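Purine nucleoside phosphorylase (Thermus thermophilus, PDB 6TK9) probably catalyses the reversible, phosphate-dependent cleavage of purine nucleosides such as inosine and guanosine to the free base and ribose 1-phosphate. Local coordinates at residues Ala42-Tyr46 against Gly47-His51; Val96-Gly99 against Phe100-Ala104; Arg262-Arg265 against Gly266-Glu270. All coordinates share one frame; numbering follows the deposited sequence.

Contact 1 of 3, residues Ala42-Tyr46 against Gly47-His51; sequences AEIPY and GEIPH
Ile44, on the last part of strand 39-45, meets Ile49 beyond the turn: its CG2 methyl lies 3.7 Å from Ile49 CG1, and the two branched side chains cross at about a right angle. The Ile44 methyl faces that way because CG2 stands anti to the backbone N, leaving CG1 beside it. Ile44 is buried where it meets Ile49, and a branched apolar residue suits position 49, since Ile49 also packs on Ala9 of helix 4-14 and on Leu64 of the neighbouring strand.

Pro45 comes next and does two jobs. Its ring lies against the carboxylate end of Glu48, with Pro45 CG 3.5 Å from Glu48 OE2; this is a van der Waals contact, and the extended Glu48 chain brings the acid there, while the side chain also touches Tyr12 of helix 4-14. The Pro45 carbonyl, meanwhile, accepts a bond from the backbone of Glu48, N to O 3.3 Å. A residue later the pattern recurs, Ile49 N reaching Tyr46 O at 2.9 Å with an N-H...O angle of 153°. Two successive bonds between residues three apart define overlapping beta turns, one short 3-10 turn that leads the chain out of the end of strand 39-45. Both donors sit well above their carbonyl planes, about 50° out, the price of so tight a coil. Proline, without an N-H of its own, fits the place where the strand is given up, and Gly47, exposed, lies in the middle of the turn.

The Tyr46 CB bond points away from the segment that follows. Its ring inclines at about 45° to that of Phe52, the side chain touches Leu64, and the hydroxyl of this buried residue is hydrogen-bonded to Gly79 O.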
loop_
_atom_site.group_PDB
_atom_site.type_symbol
_atom_site.label_atom_id
_atom_site.label_comp_id
_atom_site.label_asym_id
_atom_site.label_seq_id
_atom_site.Cartn_x
_atom_site.Cartn_y
_atom_site.Cartn_z
ATOM N N ALA A 42 -6.691 50.607 -0.251
ATOM C CA ALA A 42 -7.699 50.282 0.790
ATOM C C ALA A 42 -7.146 49.225 1.746
ATOM O O ALA A 42 -6.311 48.410 1.311
ATOM C CB ALA A 42 -8.971 49.777 0.161
ATOM N N GLU A 43 -7.611 49.258 2.996
ATOM C CA GLU A 43 -7.271 48.300 4.076
ATOM C C GLU A 43 -8.523 48.137 4.953
ATOM O O GLU A 43 -8.723 48.973 5.861
ATOM C CB GLU A 43 -6.037 48.768 4.859
ATOM C CG GLU A 43 -5.714 47.916 6.089
ATOM C CD GLU A 43 -4.297 48.031 6.651
ATOM O OE1 GLU A 43 -3.530 48.868 6.146
ATOM O OE2 GLU A 43 -3.958 47.275 7.596
ATOM N N ILE A 44 -9.339 47.112 4.673
ATOM C CA ILE A 44 -10.630 46.828 5.365
ATOM C C ILE A 44 -10.504 45.569 6.221
ATOM O O ILE A 44 -10.362 44.469 5.694
ATOM C CB ILE A 44 -11.755 46.678 4.330
ATOM C CG1 ILE A 44 -11.658 47.726 3.215
ATOM C CG2 ILE A 44 -13.101 46.703 5.039
ATOM C CD1 ILE A 44 -12.292 47.296 1.924
ATOM N N PRO A 45 -10.626 45.664 7.562
ATOM C CA PRO A 45 -10.712 44.468 8.399
ATOM C C PRO A 45 -11.960 43.637 8.050
ATOM O O PRO A 45 -12.961 44.196 7.622
ATOM C CB PRO A 45 -10.784 44.972 9.846
ATOM C CG PRO A 45 -10.995 46.477 9.758
ATOM C CD PRO A 45 -10.746 46.907 8.329
ATOM N N TYR A 46 -11.876 42.320 8.240
ATOM C CA TYR A 46 -12.897 41.336 7.790
ATOM C C TYR A 46 -14.236 41.625 8.484
ATOM O O TYR A 46 -15.291 41.584 7.785
ATOM C CB TYR A 46 -12.373 39.921 8.024
ATOM C CG TYR A 46 -11.229 39.485 7.136
ATOM C CD1 TYR A 46 -10.868 40.190 5.998
ATOM C CD2 TYR A 46 -10.547 38.304 7.402
ATOM C CE1 TYR A 46 -9.822 39.768 5.192
ATOM C CE2 TYR A 46 -9.518 37.855 6.593
ATOM C CZ TYR A 46 -9.159 38.587 5.476
ATOM O OH TYR A 46 -8.146 38.147 4.678
ATOM N N GLY A 47 -14.176 41.987 9.780
ATOM C CA GLY A 47 -15.334 42.265 10.649
ATOM C C GLY A 47 -16.288 43.308 10.088
ATOM O O GLY A 47 -17.463 43.265 10.448
ATOM N N GLU A 48 -15.791 44.229 9.271
ATOM C CA GLU A 48 -16.559 45.365 8.697
ATOM C C GLU A 48 -17.212 44.971 7.369
ATOM O O GLU A 48 -18.073 45.746 6.919
ATOM C CB GLU A 48 -15.648 46.572 8.438
ATOM C CG GLU A 48 -15.171 47.293 9.697
ATOM C CD GLU A 48 -14.183 48.431 9.454
ATOM O OE1 GLU A 48 -14.095 48.924 8.276
ATOM O OE2 GLU A 48 -13.482 48.811 10.439
ATOM N N ILE A 49 -16.775 43.880 6.720
ATOM C CA ILE A 49 -17.317 43.476 5.386
ATOM C C ILE A 49 -18.521 42.569 5.613
ATOM O O ILE A 49 -18.438 41.561 6.306
ATOM C CB ILE A 49 -16.270 42.784 4.485
ATOM C CG1 ILE A 49 -14.977 43.588 4.352
ATOM C CG2 ILE A 49 -16.864 42.470 3.113
ATOM C CD1 ILE A 49 -13.880 42.829 3.643
ATOM N N PRO A 50 -19.683 42.894 5.022
ATOM C CA PRO A 50 -20.859 42.039 5.134
ATOM C C PRO A 50 -20.571 40.562 4.833
ATOM O O PRO A 50 -20.041 40.289 3.806
ATOM C CB PRO A 50 -21.812 42.617 4.073
ATOM C CG PRO A 50 -21.427 44.070 3.960
ATOM C CD PRO A 50 -19.938 44.114 4.242
ATOM N N HIS A 51 -20.950 39.669 5.751
ATOM C CA HIS A 51 -20.967 38.188 5.597
ATOM C C HIS A 51 -19.543 37.623 5.620
ATOM O O HIS A 51 -19.381 36.452 5.243
ATOM C CB HIS A 51 -21.693 37.777 4.309
ATOM C CG HIS A 51 -23.001 38.460 4.107
ATOM N ND1 HIS A 51 -24.042 38.334 5.004
ATOM C CD2 HIS A 51 -23.438 39.277 3.121
ATOM C CE1 HIS A 51 -25.066 39.050 4.581
ATOM N NE2 HIS A 51 -24.722 39.637 3.424
#

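Contact 2 of 3, residues Val96-Gly99 against Phe100-Ala104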
loop_
_atom_site.group_PDB
_atom_site.type_symbol
_atom_site.label_atom_id
_atom_site.label_comp_id
_atom_site.label_asym_id
_atom_site.label_seq_id
_atom_site.Cartn_x
_atom_site.Cartn_y
_atom_site.Cartn_z
ATOM N N VAL A 96 -12.398 34.460 -0.876
ATOM C CA VAL A 96 -11.869 34.236 -2.259
ATOM C C VAL A 96 -13.005 34.333 -3.294
ATOM O O VAL A 96 -12.713 34.709 -4.435
ATOM C CB VAL A 96 -11.086 32.919 -2.416
ATOM C CG1 VAL A 96 -9.848 32.912 -1.537
ATOM C CG2 VAL A 96 -11.946 31.689 -2.162
ATOM N N ARG A 97 -14.250 34.027 -2.938
ATOM C CA ARG A 97 -15.394 34.176 -3.881
ATOM C C ARG A 97 -15.600 35.676 -4.174
ATOM O O ARG A 97 -15.633 36.030 -5.369
ATOM C CB ARG A 97 -16.661 33.487 -3.347
ATOM C CG ARG A 97 -16.641 31.962 -3.448
ATOM C CD ARG A 97 -17.758 31.264 -2.679
ATOM N NE ARG A 97 -18.183 30.014 -3.296
ATOM C CZ ARG A 97 -19.058 29.139 -2.785
ATOM N NH1 ARG A 97 -19.637 29.357 -1.616
ATOM N NH2 ARG A 97 -19.359 28.043 -3.468
ATOM N N VAL A 98 -15.708 36.520 -3.134
ATOM C CA VAL A 98 -15.754 38.014 -3.243
ATOM C C VAL A 98 -14.514 38.497 -4.004
ATOM O O VAL A 98 -14.650 39.330 -4.924
ATOM C CB VAL A 98 -15.857 38.686 -1.859
ATOM C CG1 VAL A 98 -15.600 40.182 -1.924
ATOM C CG2 VAL A 98 -17.204 38.414 -1.221
ATOM N N GLY A 99 -13.348 37.960 -3.656
ATOM C CA GLY A 99 -12.095 38.271 -4.362
ATOM C C GLY A 99 -12.255 38.097 -5.857
ATOM O O GLY A 99 -11.752 38.933 -6.624
ATOM N N PHE A 100 -12.896 37.013 -6.275
ATOM C CA PHE A 100 -13.047 36.670 -7.712
ATOM C C PHE A 100 -13.923 37.735 -8.378
ATOM O O PHE A 100 -13.628 38.135 -9.505
ATOM C CB PHE A 100 -13.618 35.262 -7.884
ATOM C CG PHE A 100 -13.817 34.855 -9.319
ATOM C CD1 PHE A 100 -12.752 34.401 -10.082
ATOM C CD2 PHE A 100 -15.070 34.920 -9.899
ATOM C CE1 PHE A 100 -12.937 34.012 -11.400
ATOM C CE2 PHE A 100 -15.254 34.551 -11.222
ATOM C CZ PHE A 100 -14.186 34.110 -11.972
ATOM N N PHE A 101 -14.962 38.175 -7.677
ATOM C CA PHE A 101 -16.042 39.021 -8.236
ATOM C C PHE A 101 -15.630 40.485 -8.177
ATOM O O PHE A 101 -16.311 41.276 -8.842
ATOM C CB PHE A 101 -17.362 38.762 -7.513
ATOM C CG PHE A 101 -18.103 37.581 -8.071
ATOM C CD1 PHE A 101 -18.673 37.647 -9.337
ATOM C CD2 PHE A 101 -18.212 36.402 -7.345
ATOM C CE1 PHE A 101 -19.344 36.556 -9.868
ATOM C CE2 PHE A 101 -18.885 35.312 -7.874
ATOM C CZ PHE A 101 -19.447 35.390 -9.133
ATOM N N LEU A 102 -14.580 40.802 -7.408
ATOM C CA LEU A 102 -13.844 42.097 -7.446
ATOM C C LEU A 102 -12.973 42.163 -8.710
ATOM O O LEU A 102 -12.673 43.301 -9.155
ATOM C CB LEU A 102 -12.966 42.239 -6.201
ATOM C CG LEU A 102 -13.689 42.621 -4.916
ATOM C CD1 LEU A 102 -12.770 42.471 -3.714
ATOM C CD2 LEU A 102 -14.233 44.040 -4.993
ATOM N N GLY A 103 -12.557 41.005 -9.247
ATOM C CA GLY A 103 -11.863 40.891 -10.548
ATOM C C GLY A 103 -10.536 40.131 -10.477
ATOM O O GLY A 103 -9.939 39.963 -11.526
ATOM N N ALA A 104 -10.079 39.685 -9.298
ATOM C CA ALA A 104 -8.961 38.721 -9.155
ATOM C C ALA A 104 -9.338 37.382 -9.814
ATOM O O ALA A 104 -10.039 36.599 -9.160
ATOM C CB ALA A 104 -8.617 38.538 -7.695
#
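Val98 and Leu102, one helical turn apart, lie side by side and point the same way, Val98 CG1 being 4.1 Å from Leu102 CD1. The valine has CG1 anti to its backbone N (chi1 167°), which directs that methyl along the helix toward the leucine; together they present an apolar pair to helix 4-14, Val98 on Ala9 and Leu102 on Val13. Phe101 leaves the helix in another direction, and its CD2 comes to 3.3 Å from Arg97 O, the carbonyl meeting the ring obliquely. Its neighbour Phe100 sets CD2 4.2 Å above the centre of the Phe101 ring, covering one face.

Beneath these side chains run the helical bonds, among them Leu102 N to Val98 O at 2.9 Å. The helix ends in a Schellman motif: Ala104 N bonds weakly to Gly99 O at 3.2 Å, and Gly103 N weakly to Phe100 O at 3.1 Å. Gly103 holds the positive phi (127°) that a side chain would oppose, while Ala104 is small enough to tuck its CB against Gly99 O.

Helix 4-14 receives Val98, Phe101 and Leu102, helix 213-222 packs on Val96, Arg97 and both phenylalanines, and the chain runs on from Ala104 toward strand 106-115.

Contact 3 of 3, residues Arg262-Arg265 against Gly266-Glu270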
loop_
_atom_site.group_PDB
_atom_site.type_symbol
_atom_site.label_atom_id
_atom_site.label_comp_id
_atom_site.label_asym_id
_atom_site.label_seq_id
_atom_site.Cartn_x
_atom_site.Cartn_y
_atom_site.Cartn_z
ATOM N N ARG A 262 10.590 37.159 -1.594
ATOM C CA ARG A 262 11.411 37.300 -2.828
ATOM C C ARG A 262 10.852 36.373 -3.911
ATOM O O ARG A 262 10.908 36.757 -5.102
ATOM C CB ARG A 262 12.885 37.006 -2.555
ATOM C CG ARG A 262 13.800 37.443 -3.687
ATOM C CD ARG A 262 15.212 36.908 -3.548
ATOM N NE ARG A 262 15.857 36.951 -4.855
ATOM C CZ ARG A 262 16.832 36.132 -5.259
ATOM N NH1 ARG A 262 17.303 35.181 -4.464
ATOM N NH2 ARG A 262 17.324 36.267 -6.479
ATOM N N TYR A 263 10.323 35.204 -3.516
ATOM C CA TYR A 263 9.809 34.181 -4.459
ATOM C C TYR A 263 8.437 34.653 -4.949
ATOM O O TYR A 263 8.217 34.698 -6.182
ATOM C CB TYR A 263 9.862 32.774 -3.841
ATOM C CG TYR A 263 9.370 31.683 -4.762
ATOM C CD1 TYR A 263 10.030 31.379 -5.939
ATOM C CD2 TYR A 263 8.218 30.975 -4.474
ATOM C CE1 TYR A 263 9.557 30.409 -6.812
ATOM C CE2 TYR A 263 7.747 29.977 -5.316
ATOM C CZ TYR A 263 8.416 29.692 -6.493
ATOM O OH TYR A 263 7.920 28.735 -7.328
ATOM N N VAL A 264 7.550 35.050 -4.033
ATOM C CA VAL A 264 6.157 35.446 -4.398
ATOM C C VAL A 264 6.253 36.615 -5.374
ATOM O O VAL A 264 5.562 36.587 -6.427
ATOM C CB VAL A 264 5.307 35.805 -3.168
ATOM C CG1 VAL A 264 3.961 36.381 -3.579
ATOM C CG2 VAL A 264 5.102 34.605 -2.248
ATOM N N ARG A 265 7.109 37.588 -5.041
ATOM C CA ARG A 265 7.381 38.799 -5.874
ATOM C C ARG A 265 7.859 38.347 -7.259
ATOM O O ARG A 265 7.304 38.849 -8.255
ATOM C CB ARG A 265 8.416 39.714 -5.210
ATOM C CG ARG A 265 7.890 40.555 -4.053
ATOM C CD ARG A 265 9.057 41.200 -3.328
ATOM N NE ARG A 265 8.615 42.084 -2.261
ATOM C CZ ARG A 265 8.079 43.287 -2.443
ATOM N NH1 ARG A 265 7.897 43.769 -3.663
ATOM N NH2 ARG A 265 7.719 44.009 -1.396
ATOM N N GLY A 266 8.837 37.433 -7.308
ATOM C CA GLY A 266 9.355 36.840 -8.558
ATOM C C GLY A 266 8.229 36.384 -9.471
ATOM O O GLY A 266 8.221 36.775 -10.656
ATOM N N ILE A 267 7.292 35.610 -8.921
ATOM C CA ILE A 267 6.100 35.076 -9.641
ATOM C C ILE A 267 5.198 36.244 -10.070
ATOM O O ILE A 267 4.906 36.345 -11.276
ATOM C CB ILE A 267 5.367 34.056 -8.746
ATOM C CG1 ILE A 267 6.202 32.784 -8.586
ATOM C CG2 ILE A 267 3.968 33.771 -9.269
ATOM C CD1 ILE A 267 5.944 32.030 -7.300
ATOM N N LEU A 268 4.760 37.079 -9.123
ATOM C CA LEU A 268 3.926 38.289 -9.386
ATOM C C LEU A 268 4.451 39.064 -10.596
ATOM O O LEU A 268 3.616 39.580 -11.362
ATOM C CB LEU A 268 3.917 39.211 -8.161
ATOM C CG LEU A 268 2.568 39.395 -7.471
ATOM C CD1 LEU A 268 2.002 38.066 -7.017
ATOM C CD2 LEU A 268 2.715 40.320 -6.277
ATOM N N ALA A 269 5.769 39.196 -10.746
ATOM C CA ALA A 269 6.383 40.086 -11.761
ATOM C C ALA A 269 6.106 39.538 -13.162
ATOM O O ALA A 269 6.069 40.347 -14.094
ATOM C CB ALA A 269 7.854 40.239 -11.510
ATOM N N GLU A 270 5.879 38.228 -13.295
ATOM C CA GLU A 270 5.735 37.547 -14.610
ATOM C C GLU A 270 4.256 37.397 -15.000
ATOM O O GLU A 270 4.026 36.998 -16.138
ATOM C CB GLU A 270 6.415 36.180 -14.581
ATOM C CG GLU A 270 7.818 36.180 -13.978
ATOM C CD GLU A 270 8.947 36.714 -14.854
ATOM O OE1 GLU A 270 8.895 37.903 -15.246
ATOM O OE2 GLU A 270 9.892 35.943 -15.125
#
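Tyr263 and Ile267 make the close part of this helical contact. The Ile267 CD1 methyl sits over one face of the phenol ring, offset toward its rim, 3.6 Å from the ring centroid and 23° off the normal, which is a CH-pi contact; its nearest ring atom is Tyr263 CE2 at 3.4 Å. With CG anti to the backbone N (chi1 -179°), the tyrosine leans its ring outward and toward the C-terminal end of the helix, where Ile267 CD1 meets it. The same buried side carries Val264 CG1, 4.3 Å from Leu268 CD1, and it packs on Leu108, Leu227 and Leu229 of the central strands and on helix 161-173.

The other side is looser and more polar. Arg262 is solvent-exposed, and Ala269 offers only a methyl, 3.6 Å from Arg265 O. Gly266, without a side chain, continues the helix with its N bonded to Arg262 O. The Arg265 chain, extended from CG to NE, carries its guanidinium group to a salt bridge with Glu37, with Glu70 a more distant, weak partner.

The backbone bond from Leu268 N to Val264 O is nearly straight (176°, 2.9 Å). On the inner side, the Tyr263 ring, covered by a methyl and tethered through OH to Ala167 O, should have little freedom to turn among its apolar neighbours; the Arg265 to Glu37 salt bridge ties the helix to the loop before strand 39-45.

From the N terminus, the three contacts follow one another in series; none nests in or crosses another, and each is confined to a few successive residues. Contact 1 closes a tight turn where strand 39-45 gives way to the loop before strand 63-66. Contact 2 lies on the last turns of helix 94-102, just ahead of strand 106-115, about 14 Å from contact 1 between centres; helix 4-14 touches both. Contact 3 belongs to the C-terminal helix 257-270, about 27 Å from contact 1 and 21 Å from contact 2 between centres. It rests on strands 106-115 and 225-235, so strand 106-115 connects the regions of contacts 2 and 3.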